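Local atomic coordinates of putative pachytene checkpoint protein 2 (Caenorhabditis elegans, PDB entry 4XGU), a protein that binds and hydrolyses ATP as an AAA+ protein remodeller and probably plays a key role in chromosome recombination during meiosis. Residues S205-L210 and M246-I251; Q235-A240 and R288-V293; D103-Q108 and Q123-P128. All coordinates share one frame; numbering follows the deposited sequence.

Contact 1 of 3, residues S205-L210 and M246-I251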
# COMPACT_ATOMS: atom_id res chain seq x y z
N SER B 205 -3.17 -47.60 19.53
CA SER B 205 -2.09 -48.56 19.43
C SER B 205 -0.77 -47.88 19.06
O SER B 205 0.28 -48.21 19.61
CB SER B 205 -2.44 -49.64 18.40
OG SER B 205 -3.10 -49.09 17.27
N LYS B 206 -0.83 -46.93 18.13
CA LYS B 206 0.36 -46.21 17.67
C LYS B 206 0.16 -44.71 17.84
O LYS B 206 -0.95 -44.21 17.68
CB LYS B 206 0.66 -46.56 16.21
CG LYS B 206 1.85 -45.83 15.61
CD LYS B 206 2.11 -46.27 14.17
CE LYS B 206 3.27 -45.49 13.56
NZ LYS B 206 3.61 -45.97 12.19
N SER B 207 1.23 -43.99 18.16
CA SER B 207 1.14 -42.54 18.31
C SER B 207 2.32 -41.83 17.66
O SER B 207 3.48 -42.16 17.93
CB SER B 207 1.04 -42.16 19.79
OG SER B 207 0.93 -40.76 19.95
N VAL B 208 2.03 -40.86 16.81
CA VAL B 208 3.07 -40.12 16.10
C VAL B 208 2.94 -38.62 16.32
O VAL B 208 1.87 -38.13 16.67
CB VAL B 208 3.04 -40.40 14.58
CG1 VAL B 208 3.36 -41.87 14.29
CG2 VAL B 208 1.68 -40.03 14.00
N MET B 209 4.04 -37.89 16.12
CA MET B 209 4.01 -36.43 16.19
C MET B 209 4.79 -35.81 15.05
O MET B 209 5.94 -36.17 14.79
CB MET B 209 4.57 -35.93 17.52
CG MET B 209 5.01 -34.46 17.48
SD MET B 209 5.32 -33.74 19.11
CE MET B 209 6.37 -32.35 18.68
N LEU B 210 4.15 -34.86 14.37
CA LEU B 210 4.78 -34.12 13.28
C LEU B 210 5.11 -32.70 13.72
O LEU B 210 4.23 -31.93 14.07
CB LEU B 210 3.87 -34.10 12.06
CG LEU B 210 3.94 -35.38 11.23
CD1 LEU B 210 2.78 -35.46 10.26
CD2 LEU B 210 5.27 -35.43 10.48
N MET B 246 -3.16 -41.67 17.06
CA MET B 246 -3.31 -40.24 17.26
C MET B 246 -2.07 -39.50 16.76
O MET B 246 -0.94 -39.94 16.96
CB MET B 246 -3.58 -39.90 18.73
CG MET B 246 -2.43 -40.17 19.69
SD MET B 246 -2.93 -40.01 21.42
CE MET B 246 -3.81 -38.45 21.38
N VAL B 247 -2.30 -38.38 16.07
CA VAL B 247 -1.20 -37.60 15.53
C VAL B 247 -1.14 -36.23 16.20
O VAL B 247 -2.17 -35.61 16.51
CB VAL B 247 -1.31 -37.45 13.98
CG1 VAL B 247 -1.84 -38.74 13.37
CG2 VAL B 247 -2.20 -36.28 13.60
N PHE B 248 0.07 -35.77 16.48
CA PHE B 248 0.29 -34.47 17.08
C PHE B 248 1.00 -33.56 16.10
O PHE B 248 2.00 -33.94 15.50
CB PHE B 248 1.12 -34.59 18.36
CG PHE B 248 0.38 -35.21 19.51
CD1 PHE B 248 0.37 -36.59 19.69
CD2 PHE B 248 -0.29 -34.42 20.43
CE1 PHE B 248 -0.30 -37.16 20.75
CE2 PHE B 248 -0.96 -34.99 21.49
CZ PHE B 248 -0.97 -36.36 21.66
N VAL B 249 0.48 -32.35 15.93
CA VAL B 249 1.14 -31.39 15.05
C VAL B 249 1.63 -30.19 15.83
O VAL B 249 0.84 -29.42 16.37
CB VAL B 249 0.20 -30.92 13.93
CG1 VAL B 249 0.89 -29.88 13.07
CG2 VAL B 249 -0.24 -32.11 13.08
N LEU B 250 2.95 -30.05 15.91
CA LEU B 250 3.55 -28.91 16.58
C LEU B 250 4.00 -27.87 15.56
O LEU B 250 4.61 -28.21 14.55
CB LEU B 250 4.73 -29.35 17.44
CG LEU B 250 5.52 -28.23 18.12
CD1 LEU B 250 4.62 -27.44 19.05
CD2 LEU B 250 6.72 -28.78 18.87
N ILE B 251 3.68 -26.61 15.83
CA ILE B 251 4.07 -25.51 14.95
C ILE B 251 4.80 -24.43 15.74
O ILE B 251 4.22 -23.79 16.61
CB ILE B 251 2.84 -24.91 14.24
CG1 ILE B 251 2.14 -25.99 13.41
CG2 ILE B 251 3.24 -23.74 13.36
CD1 ILE B 251 0.74 -25.62 12.97
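Two parallel strands in the central sheet of the AAA+ ATPase domain meet here, with Val-208 paired to Val-247 and Met-209 to Phe-248; the short axes diverge by only 17°. Leu-210 N donates a hydrogen bond to Phe-248 O at 2.6 Å, nearly in line with that carbonyl, and Leu-210 O accepts Leu-250 N at 2.9 Å.

The hydrophobic run of strand 245-251 fits the Walker B position of an AAA+ ATPase. Ser-207, Met-209, Met-246 and Phe-248 point to the face covered by helix 185-199; Val-208, Leu-210, Val-247 and Val-249 point to the other, where helix 228-241 packs. On the first face Ser-207 OG lies at the rim of the Phe-248 ring, in its plane, 3.9 Å from CE1. Met-209 carries CG anti to its backbone N (chi1 160°), 4.0 Å from Phe-248 CB, and crosses that side chain at about a right angle. Extended beyond CG, it brings CE to Leu-250 CD2 at 3.6 Å. An alanine in place of Met-209 would probably leave Leu-250 without this methyl neighbour and Phe-248 CB without CG. On the second face Val-208 CG2 lies 3.8 Å from Val-247 CG1.

Contact 2 of 3, residues Q235-A240 and R288-V293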
# COMPACT_ATOMS: atom_id res chain seq x y z
N GLN B 235 0.17 -35.29 3.66
CA GLN B 235 0.81 -36.46 4.26
C GLN B 235 0.34 -36.65 5.69
O GLN B 235 0.13 -37.78 6.14
CB GLN B 235 2.33 -36.32 4.22
CG GLN B 235 3.06 -37.45 4.91
CD GLN B 235 4.54 -37.49 4.58
OE1 GLN B 235 5.13 -36.48 4.19
NE2 GLN B 235 5.14 -38.66 4.73
N ILE B 236 0.18 -35.55 6.42
CA ILE B 236 -0.37 -35.60 7.77
C ILE B 236 -1.77 -36.19 7.72
O ILE B 236 -2.17 -36.96 8.59
CB ILE B 236 -0.44 -34.22 8.43
CG1 ILE B 236 0.82 -33.41 8.14
CG2 ILE B 236 -0.68 -34.36 9.93
CD1 ILE B 236 0.84 -32.06 8.82
N ASP B 237 -2.51 -35.81 6.68
CA ASP B 237 -3.88 -36.27 6.50
C ASP B 237 -3.93 -37.78 6.35
O ASP B 237 -4.75 -38.44 6.99
CB ASP B 237 -4.52 -35.59 5.28
CG ASP B 237 -6.03 -35.70 5.28
OD1 ASP B 237 -6.55 -36.83 5.37
OD2 ASP B 237 -6.70 -34.65 5.19
N GLU B 238 -3.05 -38.33 5.51
CA GLU B 238 -2.97 -39.78 5.33
C GLU B 238 -2.69 -40.48 6.65
O GLU B 238 -3.28 -41.52 6.95
CB GLU B 238 -1.89 -40.14 4.32
CG GLU B 238 -2.37 -40.20 2.88
CD GLU B 238 -1.48 -41.07 2.01
OE1 GLU B 238 -0.49 -41.61 2.54
OE2 GLU B 238 -1.78 -41.22 0.80
N LEU B 239 -1.79 -39.91 7.44
CA LEU B 239 -1.47 -40.45 8.75
C LEU B 239 -2.66 -40.32 9.69
O LEU B 239 -2.85 -41.14 10.59
CB LEU B 239 -0.25 -39.74 9.34
CG LEU B 239 0.78 -40.61 10.05
CD1 LEU B 239 1.14 -41.81 9.20
CD2 LEU B 239 2.03 -39.79 10.37
N ALA B 240 -3.47 -39.29 9.46
CA ALA B 240 -4.67 -39.05 10.25
C ALA B 240 -5.81 -39.95 9.78
O ALA B 240 -6.71 -40.28 10.55
CB ALA B 240 -5.08 -37.60 10.17
N ARG B 288 -7.81 -30.51 11.88
CA ARG B 288 -8.44 -30.50 13.20
C ARG B 288 -9.80 -31.20 13.24
O ARG B 288 -10.29 -31.54 14.31
CB ARG B 288 -8.60 -29.06 13.69
CG ARG B 288 -9.12 -28.11 12.63
CD ARG B 288 -9.37 -26.72 13.20
NE ARG B 288 -10.65 -26.64 13.89
CZ ARG B 288 -11.12 -25.55 14.48
NH1 ARG B 288 -10.41 -24.43 14.45
NH2 ARG B 288 -12.29 -25.57 15.09
N ARG B 289 -10.41 -31.42 12.07
CA ARG B 289 -11.72 -32.05 12.01
C ARG B 289 -11.69 -33.50 12.45
O ARG B 289 -12.70 -34.05 12.89
CB ARG B 289 -12.29 -31.95 10.59
CG ARG B 289 -13.12 -30.71 10.36
CD ARG B 289 -13.62 -30.62 8.93
NE ARG B 289 -13.57 -29.23 8.46
CZ ARG B 289 -14.46 -28.30 8.79
NH1 ARG B 289 -15.48 -28.60 9.59
NH2 ARG B 289 -14.33 -27.07 8.32
N ARG B 290 -10.53 -34.13 12.32
CA ARG B 290 -10.39 -35.53 12.72
C ARG B 290 -10.42 -35.68 14.23
O ARG B 290 -9.99 -34.79 14.97
CB ARG B 290 -9.08 -36.10 12.16
CG ARG B 290 -8.83 -35.77 10.70
CD ARG B 290 -8.77 -37.02 9.86
NE ARG B 290 -8.65 -36.71 8.44
CZ ARG B 290 -8.78 -37.61 7.47
NH1 ARG B 290 -9.03 -38.88 7.76
NH2 ARG B 290 -8.66 -37.24 6.20
N ASP B 291 -10.93 -36.81 14.70
CA ASP B 291 -11.02 -37.08 16.13
C ASP B 291 -9.67 -37.48 16.72
O ASP B 291 -9.37 -37.17 17.87
CB ASP B 291 -12.05 -38.18 16.40
CG ASP B 291 -13.47 -37.73 16.13
OD1 ASP B 291 -13.70 -36.51 16.05
OD2 ASP B 291 -14.35 -38.60 16.02
N ASN B 292 -8.86 -38.16 15.92
CA ASN B 292 -7.58 -38.70 16.40
C ASN B 292 -6.41 -37.77 16.13
O ASN B 292 -5.28 -38.22 15.95
CB ASN B 292 -7.31 -40.06 15.77
CG ASN B 292 -7.07 -39.97 14.28
OD1 ASN B 292 -7.55 -39.06 13.61
ND2 ASN B 292 -6.31 -40.92 13.74
N VAL B 293 -6.67 -36.47 16.09
CA VAL B 293 -5.63 -35.50 15.77
C VAL B 293 -5.60 -34.37 16.80
O VAL B 293 -6.64 -34.01 17.36
CB VAL B 293 -5.85 -34.91 14.36
CG1 VAL B 293 -4.84 -33.83 14.07
CG2 VAL B 293 -5.76 -36.00 13.32
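Asn-292 ND2 is shared by two carbonyls: it donates to Ala-240 O at 3.3 Å with an N-H...O angle of 150°, and more weakly to Cys-245 O. The Ala-240 oxygen lies close to the amide plane of Asn-292, although the donor itself stands tilted from the plane of the Ala-240 carbonyl. Asn-292 OD1 also comes near that oxygen, but both are acceptors, so the amide is held through its nitrogen.

Ala-240 belongs to the last turns of helix 228-241, which packs on one face of the AAA+ sheet, and 288-293 is the connection from helix 275-288 into strand 293-299. The contact therefore joins the end of one flanking helix to the entrance of a core strand, away from the nucleotide. Ala-240 CB points into this connection and is met by Val-293 CG2 at 3.6 Å and by Arg-290 CD at 3.7 Å. In Arg-290, a chi2 of -118°, away from a staggered value, brings CD against Ala-240 CB.

Beyond CD the guanidinium of Arg-290 passes under Asp-237 O, which stands 4.1 Å above the plane of the group and over its centre. Asp-237 and Arg-290 are of opposite charge and probably attract, but the modelled approach of OD1 to NH2 is too close, so the detail of this salt bridge is doubtful. Asp-237 OD2 has a second cationic partner, Arg-286 NH1.

Contact 3 of 3, residues D103-Q108 and Q123-P128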
# COMPACT_ATOMS: atom_id res chain seq x y z
N ASP B 103 13.87 -45.03 17.72
CA ASP B 103 13.99 -44.93 16.27
C ASP B 103 14.50 -43.56 15.84
O ASP B 103 15.17 -43.43 14.81
CB ASP B 103 12.64 -45.22 15.62
CG ASP B 103 11.91 -46.38 16.28
OD1 ASP B 103 12.41 -46.92 17.29
OD2 ASP B 103 10.82 -46.75 15.79
N GLY B 104 14.17 -42.54 16.62
CA GLY B 104 14.63 -41.18 16.35
C GLY B 104 13.74 -40.45 15.36
O GLY B 104 12.84 -41.05 14.77
N PRO B 105 13.99 -39.15 15.18
CA PRO B 105 13.22 -38.32 14.24
C PRO B 105 13.51 -38.68 12.79
O PRO B 105 14.63 -39.08 12.47
CB PRO B 105 13.70 -36.90 14.56
CG PRO B 105 15.07 -37.08 15.10
CD PRO B 105 15.04 -38.37 15.87
N LEU B 106 12.52 -38.53 11.93
CA LEU B 106 12.68 -38.84 10.51
C LEU B 106 12.42 -37.62 9.62
O LEU B 106 11.51 -36.84 9.87
CB LEU B 106 11.75 -39.99 10.10
CG LEU B 106 12.02 -41.36 10.73
CD1 LEU B 106 11.19 -42.43 10.04
CD2 LEU B 106 13.50 -41.70 10.67
N SER B 107 13.24 -37.48 8.59
CA SER B 107 13.08 -36.41 7.62
C SER B 107 11.95 -36.71 6.64
O SER B 107 11.86 -37.82 6.12
CB SER B 107 14.39 -36.17 6.86
OG SER B 107 14.90 -37.38 6.32
N GLN B 108 11.09 -35.73 6.40
CA GLN B 108 9.98 -35.89 5.48
C GLN B 108 9.36 -34.54 5.11
O GLN B 108 8.20 -34.27 5.42
CB GLN B 108 8.90 -36.80 6.08
CG GLN B 108 8.07 -37.54 5.04
CD GLN B 108 8.56 -38.96 4.82
OE1 GLN B 108 9.54 -39.40 5.42
NE2 GLN B 108 7.87 -39.69 3.94
N GLN B 123 9.46 -32.78 10.73
CA GLN B 123 10.08 -33.95 11.34
C GLN B 123 9.03 -34.84 12.00
O GLN B 123 8.15 -34.35 12.71
CB GLN B 123 11.12 -33.55 12.38
CG GLN B 123 11.85 -32.25 12.08
CD GLN B 123 12.80 -31.86 13.20
OE1 GLN B 123 13.22 -32.70 14.00
NE2 GLN B 123 13.14 -30.57 13.27
N LEU B 124 9.12 -36.14 11.77
CA LEU B 124 8.17 -37.08 12.36
C LEU B 124 8.74 -37.73 13.62
O LEU B 124 9.82 -38.32 13.58
CB LEU B 124 7.77 -38.16 11.35
CG LEU B 124 6.80 -39.22 11.87
CD1 LEU B 124 5.50 -38.58 12.35
CD2 LEU B 124 6.52 -40.26 10.80
N TRP B 125 8.01 -37.61 14.72
CA TRP B 125 8.43 -38.22 15.98
C TRP B 125 7.53 -39.40 16.33
O TRP B 125 6.30 -39.30 16.27
CB TRP B 125 8.41 -37.20 17.11
CG TRP B 125 9.40 -36.09 16.96
CD1 TRP B 125 9.20 -34.88 16.37
CD2 TRP B 125 10.75 -36.09 17.44
NE1 TRP B 125 10.35 -34.13 16.44
CE2 TRP B 125 11.31 -34.85 17.09
CE3 TRP B 125 11.54 -37.02 18.12
CZ2 TRP B 125 12.63 -34.51 17.40
CZ3 TRP B 125 12.84 -36.68 18.43
CH2 TRP B 125 13.38 -35.44 18.07
N GLN B 126 8.14 -40.51 16.71
CA GLN B 126 7.41 -41.68 17.17
C GLN B 126 7.19 -41.60 18.68
O GLN B 126 8.16 -41.58 19.44
CB GLN B 126 8.18 -42.96 16.79
CG GLN B 126 7.37 -44.24 16.91
CD GLN B 126 6.27 -44.32 15.88
OE1 GLN B 126 6.39 -43.79 14.78
NE2 GLN B 126 5.18 -44.99 16.24
N LEU B 127 5.94 -41.56 19.11
CA LEU B 127 5.64 -41.35 20.53
C LEU B 127 5.21 -42.62 21.26
O LEU B 127 4.39 -43.39 20.76
CB LEU B 127 4.54 -40.29 20.68
CG LEU B 127 4.91 -38.89 20.20
CD1 LEU B 127 3.83 -37.90 20.60
CD2 LEU B 127 6.26 -38.48 20.77
N PRO B 128 5.75 -42.82 22.48
CA PRO B 128 6.73 -41.95 23.15
C PRO B 128 8.18 -42.26 22.79
O PRO B 128 8.55 -43.43 22.70
CB PRO B 128 6.47 -42.22 24.63
CG PRO B 128 6.00 -43.63 24.66
CD PRO B 128 5.23 -43.86 23.38
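The ring of Pro-105 lies against one face of the Trp-125 indole. CB sits over the six-membered ring, 3.8 Å from its centroid and 9° off its normal, a CH-pi contact made squarely over the face. CG and CD run outward past the rim of that ring, CG at 3.8 Å from Trp-125 CH2 and CD at 3.8 Å from Trp-125 CZ3. Trp-125 NE1, on the five-membered ring, is hydrogen-bonded to Glu-211 OE1, which would limit rotation of the indole.

Next to this CH-pi contact the chain joins the rim of the AAA+ sheet: strand 106-107, outermost within this chain, runs antiparallel to strand 123-127. Leu-106 and Leu-124 form a hydrogen-bonded pair. Leu-124 N reaches Leu-106 O at 3.1 Å in a nearly straight bond (169° at the hydrogen), while Leu-106 N binds a lone pair of Leu-124 O at 3.2 Å. That oxygen also receives the CA-H of Pro-105, with CA 3.5 Å away. Just before the proline, Gly-104 has a positive phi at which a CB would jam against the carbonyl O of Asp-103; the turn into the strand calls for glycine there.

From the N terminus, contact 3 comes first: 103-108 and 123-128 close a short loop, most of it (109-121) unmodelled, and form the rim of the large sheet. The chain then passes through the P-loop and helix 185-199 before contact 1 opens at 205-210. Contact 2 opens at 235-240 before 246-251 closes contact 1, and itself closes at 288-293, so these two cross while contact 3 stands in series with both. Strand 206-212 lies between 123-127 and 245-251, with Ser-207 O 2.8 Å from Leu-127 N, a probable hydrogen bond. Farther across, Val-247 N lies 3.0 Å from Asn-292 O, and Leu-210 and Val-208 pack against Ile-236 and Leu-239 of helix 228-241.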